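Local coordinates for protein GH127 beta-L-arabinofuranoside (Geobacillus stearothermophilus, PDB 4QK0) that probably hydrolyses beta-L-arabinofuranosides, releasing L-arabinose, as a glycoside hydrolase of family 127, at residues A363-T368 / T461-D466; E591-I596 / P629-C634; A422-Y427 / V438-G443; M304-G309 / A551-P556. All coordinates share one frame; numbering follows the deposited sequence.

Contact 1: residues A363-T368 / T461-D466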
# COMPACT_ATOMS: atom_id res chain seq x y z
N ALA A 363 -0.88 22.78 -10.74
CA ALA A 363 -2.06 22.35 -10.03
C ALA A 363 -3.36 22.67 -10.74
O ALA A 363 -4.29 21.82 -10.83
CB ALA A 363 -2.11 22.89 -8.63
N LEU A 364 -3.40 23.83 -11.35
CA LEU A 364 -4.58 24.28 -12.03
C LEU A 364 -4.95 23.47 -13.25
O LEU A 364 -6.17 23.27 -13.51
CB LEU A 364 -4.44 25.75 -12.45
CG LEU A 364 -4.70 26.81 -11.37
CD1 LEU A 364 -4.38 28.19 -11.97
CD2 LEU A 364 -6.14 26.81 -10.88
N TYR A 365 -3.97 23.08 -14.04
CA TYR A 365 -4.23 22.40 -15.29
C TYR A 365 -4.12 20.86 -15.17
O TYR A 365 -4.20 20.13 -16.20
CB TYR A 365 -3.31 22.91 -16.43
CG TYR A 365 -3.61 24.35 -16.90
CD1 TYR A 365 -3.08 25.42 -16.22
CD2 TYR A 365 -4.47 24.61 -17.95
CE1 TYR A 365 -3.35 26.72 -16.62
CE2 TYR A 365 -4.75 25.90 -18.36
CZ TYR A 365 -4.19 26.97 -17.68
OH TYR A 365 -4.43 28.29 -18.01
N ASN A 366 -3.95 20.36 -13.95
CA ASN A 366 -3.72 18.91 -13.74
C ASN A 366 -4.46 18.41 -12.56
O ASN A 366 -5.62 18.07 -12.67
CB ASN A 366 -2.24 18.61 -13.67
CG ASN A 366 -1.52 19.00 -14.96
OD1 ASN A 366 -1.54 18.26 -15.95
ND2 ASN A 366 -0.84 20.15 -14.95
N GLY A 367 -3.89 18.46 -11.38
CA GLY A 367 -4.48 17.80 -10.23
C GLY A 367 -5.65 18.42 -9.51
O GLY A 367 -6.07 17.89 -8.46
N THR A 368 -6.12 19.57 -9.98
CA THR A 368 -7.33 20.16 -9.40
C THR A 368 -8.49 19.71 -10.30
O THR A 368 -9.39 19.06 -9.84
CB THR A 368 -7.34 21.72 -9.35
OG1 THR A 368 -6.99 22.23 -10.65
CG2 THR A 368 -6.35 22.23 -8.33
N THR A 461 -5.11 34.20 -26.80
CA THR A 461 -4.23 33.02 -26.83
C THR A 461 -5.07 31.76 -26.82
O THR A 461 -6.17 31.77 -26.25
CB THR A 461 -3.28 32.98 -25.61
OG1 THR A 461 -2.36 31.90 -25.75
CG2 THR A 461 -4.06 32.89 -24.33
N ASN A 462 -4.57 30.72 -27.48
CA ASN A 462 -5.20 29.37 -27.38
C ASN A 462 -4.51 28.48 -26.34
O ASN A 462 -4.75 27.28 -26.31
CB ASN A 462 -5.18 28.63 -28.73
CG ASN A 462 -5.91 29.38 -29.83
OD1 ASN A 462 -5.43 29.43 -30.96
ND2 ASN A 462 -7.05 29.99 -29.51
N TYR A 463 -3.68 29.07 -25.48
CA TYR A 463 -3.12 28.40 -24.34
C TYR A 463 -4.27 27.75 -23.59
O TYR A 463 -5.34 28.36 -23.43
CB TYR A 463 -2.45 29.41 -23.48
CG TYR A 463 -1.34 28.98 -22.51
CD1 TYR A 463 -1.64 28.53 -21.23
CD2 TYR A 463 -0.01 29.22 -22.81
CE1 TYR A 463 -0.64 28.25 -20.34
CE2 TYR A 463 0.98 28.96 -21.91
CZ TYR A 463 0.68 28.48 -20.69
OH TYR A 463 1.70 28.20 -19.80
N PRO A 464 -4.08 26.50 -23.10
CA PRO A 464 -2.82 25.78 -23.03
C PRO A 464 -2.44 24.96 -24.22
O PRO A 464 -1.39 24.30 -24.19
CB PRO A 464 -3.04 24.87 -21.84
CG PRO A 464 -4.47 24.54 -21.92
CD PRO A 464 -5.14 25.80 -22.40
N TRP A 465 -3.24 25.00 -25.29
CA TRP A 465 -2.99 24.13 -26.48
C TRP A 465 -1.90 24.67 -27.36
O TRP A 465 -1.35 23.93 -28.18
CB TRP A 465 -4.27 23.88 -27.28
CG TRP A 465 -5.35 23.45 -26.40
CD1 TRP A 465 -6.54 24.04 -26.22
CD2 TRP A 465 -5.33 22.31 -25.54
NE1 TRP A 465 -7.26 23.37 -25.28
CE2 TRP A 465 -6.54 22.29 -24.85
CE3 TRP A 465 -4.39 21.31 -25.29
CZ2 TRP A 465 -6.88 21.31 -23.93
CZ3 TRP A 465 -4.70 20.32 -24.34
CH2 TRP A 465 -5.93 20.34 -23.67
N ASP A 466 -1.59 25.95 -27.20
CA ASP A 466 -0.60 26.61 -28.04
C ASP A 466 0.11 27.70 -27.22
O ASP A 466 -0.51 28.32 -26.33
CB ASP A 466 -1.34 27.17 -29.27
CG ASP A 466 -0.49 28.08 -30.08
OD1 ASP A 466 0.36 27.57 -30.82
OD2 ASP A 466 -0.66 29.31 -29.93
O HOH W 1 -5.13 29.01 -20.39
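Y365 holds its CG beside the backbone N and anti to the carbonyl carbon (chi1 -70°), which carries the ring out to P464; Y463 has its CG roughly anti to the backbone N (chi1 -157°), which brings the edge of its ring to the phenol end. The tyrosine and proline side chains meet obliquely, with CE2 of Y365 3.8 Å from CG of P464. That proline follows a cis peptide bond, and its CG lies over the middle of the W465 ring, 4.2 Å above its plane, so one methylene serves two aromatic residues. The phenol oxygen OH of Y365 lies near the plane of the Y463 ring, 4.3 Å from CD1 of Y463. A water 2.6 Å from OH of Y365 donates a weak bond of 3.1 Å to O of Y463, and the same OH is hydrogen-bonded to NE1 of W23. With a leucine in place of Y365, the water and the W23 indole would probably lose their shared partner and a gap would open beside P464. The contact joins helix 354-365 to the loop between strands 453-461 and 468-475, linking catalytic and middle domains, while I557 of strand 557-562 packs against both Y365 and P464.

Contact 2: residues E591-I596 / P629-C634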
# COMPACT_ATOMS: atom_id res chain seq x y z
N GLU A 591 -13.88 17.45 -25.12
CA GLU A 591 -14.13 18.89 -25.25
C GLU A 591 -13.11 19.61 -26.09
O GLU A 591 -13.18 20.83 -26.20
CB GLU A 591 -14.32 19.58 -23.90
CG GLU A 591 -15.48 19.00 -23.12
CD GLU A 591 -16.86 19.25 -23.74
OE1 GLU A 591 -17.05 20.21 -24.50
OE2 GLU A 591 -17.78 18.46 -23.43
N GLY A 592 -12.18 18.90 -26.71
CA GLY A 592 -11.21 19.54 -27.59
C GLY A 592 -9.84 19.59 -26.95
O GLY A 592 -9.57 20.45 -26.15
N VAL A 593 -8.97 18.64 -27.29
CA VAL A 593 -7.72 18.53 -26.61
C VAL A 593 -6.63 18.21 -27.58
O VAL A 593 -6.88 17.61 -28.61
CB VAL A 593 -7.74 17.45 -25.53
CG1 VAL A 593 -8.81 17.75 -24.49
CG2 VAL A 593 -7.95 16.04 -26.11
N VAL A 594 -5.40 18.57 -27.23
CA VAL A 594 -4.29 18.08 -27.95
C VAL A 594 -4.00 16.64 -27.43
O VAL A 594 -4.00 16.37 -26.22
CB VAL A 594 -3.06 18.98 -27.79
CG1 VAL A 594 -1.82 18.32 -28.40
CG2 VAL A 594 -3.26 20.31 -28.48
N VAL A 595 -3.69 15.72 -28.35
CA VAL A 595 -3.30 14.36 -27.95
C VAL A 595 -1.88 14.16 -28.38
O VAL A 595 -1.40 14.85 -29.27
CB VAL A 595 -4.18 13.27 -28.58
CG1 VAL A 595 -5.62 13.51 -28.25
CG2 VAL A 595 -4.01 13.24 -30.09
N ILE A 596 -1.20 13.20 -27.74
CA ILE A 596 0.19 12.87 -28.11
C ILE A 596 0.25 11.43 -28.58
O ILE A 596 -0.37 10.56 -27.97
CB ILE A 596 1.12 13.06 -26.91
CG1 ILE A 596 1.21 14.55 -26.59
CG2 ILE A 596 2.49 12.45 -27.16
CD1 ILE A 596 1.93 14.83 -25.32
N PRO A 629 -4.60 14.40 -21.89
CA PRO A 629 -4.31 15.16 -20.71
C PRO A 629 -4.79 14.47 -19.47
O PRO A 629 -5.91 13.96 -19.44
CB PRO A 629 -5.11 16.47 -20.93
CG PRO A 629 -5.12 16.66 -22.39
CD PRO A 629 -5.28 15.25 -22.91
N TYR A 630 -3.97 14.52 -18.43
CA TYR A 630 -4.30 13.88 -17.17
C TYR A 630 -5.64 14.29 -16.65
O TYR A 630 -6.43 13.43 -16.26
CB TYR A 630 -3.21 14.14 -16.11
CG TYR A 630 -3.59 13.61 -14.76
CD1 TYR A 630 -3.39 12.28 -14.43
CD2 TYR A 630 -4.10 14.45 -13.78
CE1 TYR A 630 -3.76 11.81 -13.17
CE2 TYR A 630 -4.42 13.97 -12.53
CZ TYR A 630 -4.28 12.64 -12.24
OH TYR A 630 -4.62 12.21 -11.00
N TYR A 631 -5.92 15.60 -16.68
CA TYR A 631 -7.18 16.10 -16.10
C TYR A 631 -8.38 15.46 -16.75
O TYR A 631 -9.46 15.34 -16.09
CB TYR A 631 -7.32 17.67 -16.19
CG TYR A 631 -7.59 18.20 -17.55
CD1 TYR A 631 -8.87 18.07 -18.12
CD2 TYR A 631 -6.59 18.74 -18.32
CE1 TYR A 631 -9.13 18.52 -19.44
CE2 TYR A 631 -6.83 19.19 -19.61
CZ TYR A 631 -8.14 19.07 -20.17
OH TYR A 631 -8.39 19.53 -21.46
N ALA A 632 -8.23 15.08 -18.02
CA ALA A 632 -9.37 14.52 -18.79
C ALA A 632 -9.55 13.01 -18.72
O ALA A 632 -10.41 12.46 -19.42
CB ALA A 632 -9.26 14.91 -20.23
N TRP A 633 -8.78 12.32 -17.89
CA TRP A 633 -8.90 10.87 -17.78
C TRP A 633 -10.22 10.53 -17.12
O TRP A 633 -10.86 11.37 -16.49
CB TRP A 633 -7.65 10.27 -17.05
CG TRP A 633 -7.79 10.09 -15.56
CD1 TRP A 633 -7.60 11.03 -14.61
CD2 TRP A 633 -8.13 8.88 -14.87
NE1 TRP A 633 -7.88 10.51 -13.39
CE2 TRP A 633 -8.18 9.18 -13.51
CE3 TRP A 633 -8.45 7.57 -15.30
CZ2 TRP A 633 -8.49 8.23 -12.55
CZ3 TRP A 633 -8.77 6.63 -14.36
CH2 TRP A 633 -8.77 6.96 -12.98
N CYS A 634 -10.65 9.28 -17.31
CA CYS A 634 -11.87 8.73 -16.69
C CYS A 634 -13.14 9.46 -17.10
O CYS A 634 -14.09 9.51 -16.33
CB CYS A 634 -11.75 8.73 -15.19
SG CYS A 634 -12.71 7.48 -14.34
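V593 and P629 lie at the same end of two antiparallel neighbours, strands 593-603 and 620-629, in the mixed sheet of the C-terminal domain, and they illustrate how the end of a strand gives way to a turn. Here the second strand leaves through P629 into the short 3-10 segment 630-632, whose backbone bonds run from A632 N to P629 O (2.9 Å) and from W633 N to Y630 O (3.1 Å). The pyrrolidine ring of P629 comes up to the strand with two atoms: its CG lies 4.2 Å from CB of V593, and its CD lies 3.7 Å from the carbonyl O of V594. The phenol of Y631 also comes to V593, its OH 3.5 Å from CG1 of V593, the two side chains running past each other in opposite directions. In Y631 a chi1 of 73° sets CG between the backbone N and the carbonyl carbon, and the ring end comes nearer to the strand. The indole of W465, from the middle domain, packs against V593, V594 and Y631, adding a third party. No hydrogen bond passes between the two segments. A proline nitrogen within a chain has no proton to give, so P629 can offer V594 O only carbon, and that oxygen is satisfied instead by the hydroxyl of Y559 on strand 557-562, the strand beyond 620-629. The contact therefore rests on van der Waals packing, with its buried carbonyl paid for from outside the two segments.

Contact 3: residues A422-Y427 / V438-G443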
# COMPACT_ATOMS: atom_id res chain seq x y z
N ALA A 422 -14.57 29.22 -10.14
CA ALA A 422 -15.38 30.44 -10.30
C ALA A 422 -14.55 31.71 -10.07
O ALA A 422 -14.88 32.76 -10.60
CB ALA A 422 -16.59 30.44 -9.37
N SER A 423 -13.46 31.59 -9.32
CA SER A 423 -12.61 32.72 -9.04
C SER A 423 -11.33 32.70 -9.84
O SER A 423 -10.39 33.37 -9.48
CB SER A 423 -12.29 32.77 -7.52
OG SER A 423 -11.58 31.62 -7.12
N ILE A 424 -11.28 31.90 -10.89
CA ILE A 424 -10.05 31.75 -11.63
C ILE A 424 -9.51 33.11 -12.08
O ILE A 424 -8.28 33.32 -12.16
CB ILE A 424 -10.20 30.77 -12.82
CG1 ILE A 424 -8.90 30.56 -13.57
CG2 ILE A 424 -11.18 31.26 -13.83
CD1 ILE A 424 -7.91 29.76 -12.77
N GLY A 425 -10.40 34.03 -12.38
CA GLY A 425 -10.02 35.36 -12.84
C GLY A 425 -9.14 36.11 -11.88
O GLY A 425 -8.29 36.89 -12.31
N HIS A 426 -9.26 35.81 -10.60
CA HIS A 426 -8.47 36.47 -9.57
C HIS A 426 -7.02 36.00 -9.56
O HIS A 426 -6.22 36.59 -8.87
CB HIS A 426 -8.97 36.13 -8.18
CG HIS A 426 -10.35 36.57 -7.88
ND1 HIS A 426 -11.28 36.79 -8.87
CD2 HIS A 426 -11.01 36.74 -6.70
CE1 HIS A 426 -12.43 37.13 -8.33
NE2 HIS A 426 -12.29 37.11 -7.01
N TYR A 427 -6.66 34.95 -10.30
CA TYR A 427 -5.29 34.43 -10.26
C TYR A 427 -4.47 34.81 -11.49
O TYR A 427 -3.28 34.52 -11.55
CB TYR A 427 -5.29 32.87 -10.10
CG TYR A 427 -5.92 32.42 -8.81
CD1 TYR A 427 -7.31 32.43 -8.65
CD2 TYR A 427 -5.15 32.07 -7.72
CE1 TYR A 427 -7.91 32.06 -7.45
CE2 TYR A 427 -5.74 31.71 -6.51
CZ TYR A 427 -7.12 31.69 -6.40
OH TYR A 427 -7.71 31.32 -5.23
N VAL A 438 1.57 39.43 -15.13
CA VAL A 438 0.76 38.39 -15.77
C VAL A 438 1.29 37.02 -15.29
O VAL A 438 2.43 36.65 -15.61
CB VAL A 438 0.84 38.49 -17.29
CG1 VAL A 438 -0.14 37.53 -17.94
CG2 VAL A 438 0.48 39.91 -17.72
N HIS A 439 0.49 36.33 -14.48
CA HIS A 439 0.87 35.01 -13.97
C HIS A 439 0.44 33.88 -14.91
O HIS A 439 1.23 32.98 -15.20
CB HIS A 439 0.21 34.71 -12.66
CG HIS A 439 0.57 35.64 -11.57
ND1 HIS A 439 1.84 36.15 -11.42
CD2 HIS A 439 -0.18 36.17 -10.59
CE1 HIS A 439 1.86 36.95 -10.38
NE2 HIS A 439 0.64 36.97 -9.85
N LEU A 440 -0.80 33.94 -15.38
CA LEU A 440 -1.39 32.87 -16.22
C LEU A 440 -1.75 33.39 -17.61
O LEU A 440 -2.07 34.60 -17.80
CB LEU A 440 -2.65 32.35 -15.56
CG LEU A 440 -2.52 31.85 -14.09
CD1 LEU A 440 -3.84 31.41 -13.52
CD2 LEU A 440 -1.55 30.72 -14.00
N TYR A 441 -1.60 32.50 -18.57
CA TYR A 441 -1.85 32.82 -19.95
C TYR A 441 -3.23 32.25 -20.33
O TYR A 441 -3.41 31.08 -20.56
CB TYR A 441 -0.70 32.35 -20.83
CG TYR A 441 0.53 33.14 -20.50
CD1 TYR A 441 0.60 34.49 -20.79
CD2 TYR A 441 1.60 32.58 -19.83
CE1 TYR A 441 1.71 35.24 -20.44
CE2 TYR A 441 2.71 33.33 -19.46
CZ TYR A 441 2.76 34.68 -19.80
OH TYR A 441 3.82 35.44 -19.43
N VAL A 442 -4.19 33.14 -20.29
CA VAL A 442 -5.60 32.83 -20.34
C VAL A 442 -6.22 33.99 -21.09
O VAL A 442 -6.01 35.14 -20.71
CB VAL A 442 -6.24 32.84 -18.94
CG1 VAL A 442 -7.73 32.57 -19.05
CG2 VAL A 442 -5.60 31.79 -18.04
N GLY A 443 -6.95 33.67 -22.15
CA GLY A 443 -7.72 34.64 -22.91
C GLY A 443 -8.58 35.44 -21.95
O GLY A 443 -9.40 34.89 -21.24
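Y427 and L440 supply the main apolar part of the contact: CD1 of L440 lies 4.0 Å from CB of Y427, while the same methyl makes a looser approach of 4.5 Å to CD1 of I424. L440 reaches both because its CG stands beside the backbone N (chi1 -55°) and its chain then runs on extended. The second kind of approach is carbon to oxygen. The carbonyl O of Y427 points into the other segment, 3.7 Å from CD1 of L440, and meets the imidazole of H439 at its edge and in its plane, 3.6 Å from CD2. No hydrogen bond crosses between the segments; the ring of H439 is held through ND1, which is bonded to the hydroxyl of Y513. Backbone bonds shape the first segment, H426 N to S423 O (2.9 Å) and Y427 N to I424 O (3.0 Å); residues 424-426 have helical backbone angles without a helix's regular bonds. The whole brackets the antiparallel pair 429-431 and 436-438. L364 of helix 354-365 touches I424 and L440, and helix 334-350 supplies V341 and F342 against Y427, R345 as a cation-pi partner of its ring, and L348 against H439.

Contact 4: residues M304-G309 / A551-P556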
# COMPACT_ATOMS: atom_id res chain seq x y z
N MSE A 304 5.77 16.50 -3.79
CA MSE A 304 4.73 16.87 -4.69
C MSE A 304 4.75 15.99 -5.92
O MSE A 304 5.80 15.75 -6.47
CB MSE A 304 4.93 18.32 -5.16
CG MSE A 304 3.81 18.79 -6.03
SE MSE A 304 4.09 20.62 -6.77
CE MSE A 304 5.53 20.28 -7.98
N TYR A 305 3.56 15.57 -6.38
CA TYR A 305 3.43 14.76 -7.60
C TYR A 305 3.52 15.64 -8.83
O TYR A 305 3.22 16.82 -8.80
CB TYR A 305 2.08 14.02 -7.57
CG TYR A 305 2.02 12.86 -6.53
CD1 TYR A 305 2.51 11.61 -6.85
CD2 TYR A 305 1.47 13.03 -5.30
CE1 TYR A 305 2.47 10.56 -5.95
CE2 TYR A 305 1.43 11.99 -4.39
CZ TYR A 305 1.92 10.73 -4.74
OH TYR A 305 1.91 9.69 -3.79
N ILE A 306 3.80 15.03 -9.96
CA ILE A 306 3.98 15.79 -11.15
C ILE A 306 2.67 16.52 -11.57
O ILE A 306 2.73 17.49 -12.28
CB ILE A 306 4.54 14.93 -12.29
CG1 ILE A 306 5.01 15.79 -13.45
CG2 ILE A 306 3.51 13.90 -12.73
CD1 ILE A 306 5.68 15.04 -14.58
N THR A 307 1.55 16.03 -11.09
CA THR A 307 0.26 16.61 -11.34
C THR A 307 -0.08 17.82 -10.43
O THR A 307 -1.15 18.41 -10.56
CB THR A 307 -0.83 15.56 -11.06
OG1 THR A 307 -0.64 15.02 -9.75
CG2 THR A 307 -0.75 14.45 -12.07
N GLY A 308 0.80 18.16 -9.50
CA GLY A 308 0.48 19.14 -8.48
C GLY A 308 -0.26 18.52 -7.31
O GLY A 308 -0.60 19.18 -6.37
N GLY A 309 -0.41 17.20 -7.30
CA GLY A 309 -0.97 16.53 -6.14
C GLY A 309 -0.05 16.53 -4.96
O GLY A 309 1.16 16.47 -5.11
N ALA A 551 7.37 10.43 -17.86
CA ALA A 551 6.04 11.02 -17.99
C ALA A 551 6.08 11.91 -19.17
O ALA A 551 7.10 12.56 -19.47
CB ALA A 551 5.64 11.80 -16.75
N LEU A 552 4.97 11.99 -19.86
CA LEU A 552 4.88 12.96 -20.96
C LEU A 552 4.20 14.26 -20.54
O LEU A 552 3.23 14.26 -19.79
CB LEU A 552 4.11 12.35 -22.11
CG LEU A 552 4.76 11.09 -22.64
CD1 LEU A 552 3.91 10.51 -23.73
CD2 LEU A 552 6.16 11.32 -23.17
N GLN A 553 4.76 15.37 -21.00
CA GLN A 553 4.22 16.68 -20.72
C GLN A 553 4.37 17.59 -21.95
O GLN A 553 5.38 17.59 -22.64
CB GLN A 553 4.92 17.32 -19.52
CG GLN A 553 4.28 18.63 -19.10
CD GLN A 553 4.81 19.24 -17.81
OE1 GLN A 553 5.24 18.54 -16.91
NE2 GLN A 553 4.68 20.56 -17.69
N ARG A 554 3.36 18.42 -22.16
CA ARG A 554 3.43 19.46 -23.23
C ARG A 554 2.87 20.78 -22.73
O ARG A 554 1.72 20.84 -22.29
CB ARG A 554 2.61 18.96 -24.41
CG ARG A 554 2.53 19.93 -25.56
CD ARG A 554 1.80 19.33 -26.77
NE ARG A 554 1.88 20.31 -27.86
CZ ARG A 554 1.06 21.35 -28.01
NH1 ARG A 554 0.06 21.58 -27.21
NH2 ARG A 554 1.27 22.19 -28.99
N GLY A 555 3.66 21.86 -22.80
CA GLY A 555 3.22 23.10 -22.16
C GLY A 555 3.07 22.79 -20.69
O GLY A 555 3.86 22.01 -20.14
N PRO A 556 2.02 23.31 -20.05
CA PRO A 556 1.75 23.04 -18.62
C PRO A 556 1.00 21.71 -18.33
O PRO A 556 0.72 21.42 -17.17
CB PRO A 556 0.81 24.20 -18.23
CG PRO A 556 0.00 24.41 -19.46
CD PRO A 556 0.98 24.18 -20.61
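I306 touches A551 and Q553 from the type I beta turn Y305-G308, so that a turn of the catalytic domain is docked on strand 549-554 of the C-terminal domain by a single projecting side chain. Its CD1 does the touching, 3.9 Å from CB of A551 and 4.2 Å from OE1 of Q553. The reach comes from a fully extended chain: CG1 is anti to the backbone N (chi1 -168°) and CD1 continues the zigzag. A551 and Q553, two residues apart, both face the turn, whereas L552 between them points away. The amide of Q553 is fixed in its rotation by a nearly straight bond (171°) from NE2 to the carbonyl O of G555, 3.0 Å long and lying in both the carbonyl and the amide plane, which leaves OE1 as the end presented to I306.

The next shell shapes the turn itself. G308 N is bonded to Y305 O at 2.9 Å, Y305 N closes back on G309 O at 2.9 Å, and OG1 of T307 accepts from the N of G309 at 3.3 Å, an ST turn. Around this, V643 and W644 of strand 641-647 pack on both I306 and A551, and V558 covers I306 and Q553. Further out, the carbonyls of I306 and G308 are bonded to NH1 of R362 and OG of S337, and just before the turn the O of selenomethionine M304 is bonded to the phenol OH of Y613 of the second subunit.

Overall arrangement
Followed from the N terminus, the chain opens contact 4 at 304-309 and then contact 1 at 363-368. Contact 3 opens next and closes after only ten intervening residues, nested inside the loop that contact 1 completes at 461-466; contact 4 encloses both when it closes at 551-556. Contact 2 opens at 591-596 and closes at 629-634, in series after contact 4, and both reach the same sheet; none of the four cross. Contacts 1 and 3 tie the catalytic domain to the middle domain, and contact 4 ties it to the C-terminal one. Contact 1 touches each of the others: Y463 CD1 packs on Y441 O, G367 N is probably hydrogen-bonded to T307 O, and W465 bridges to contact 2.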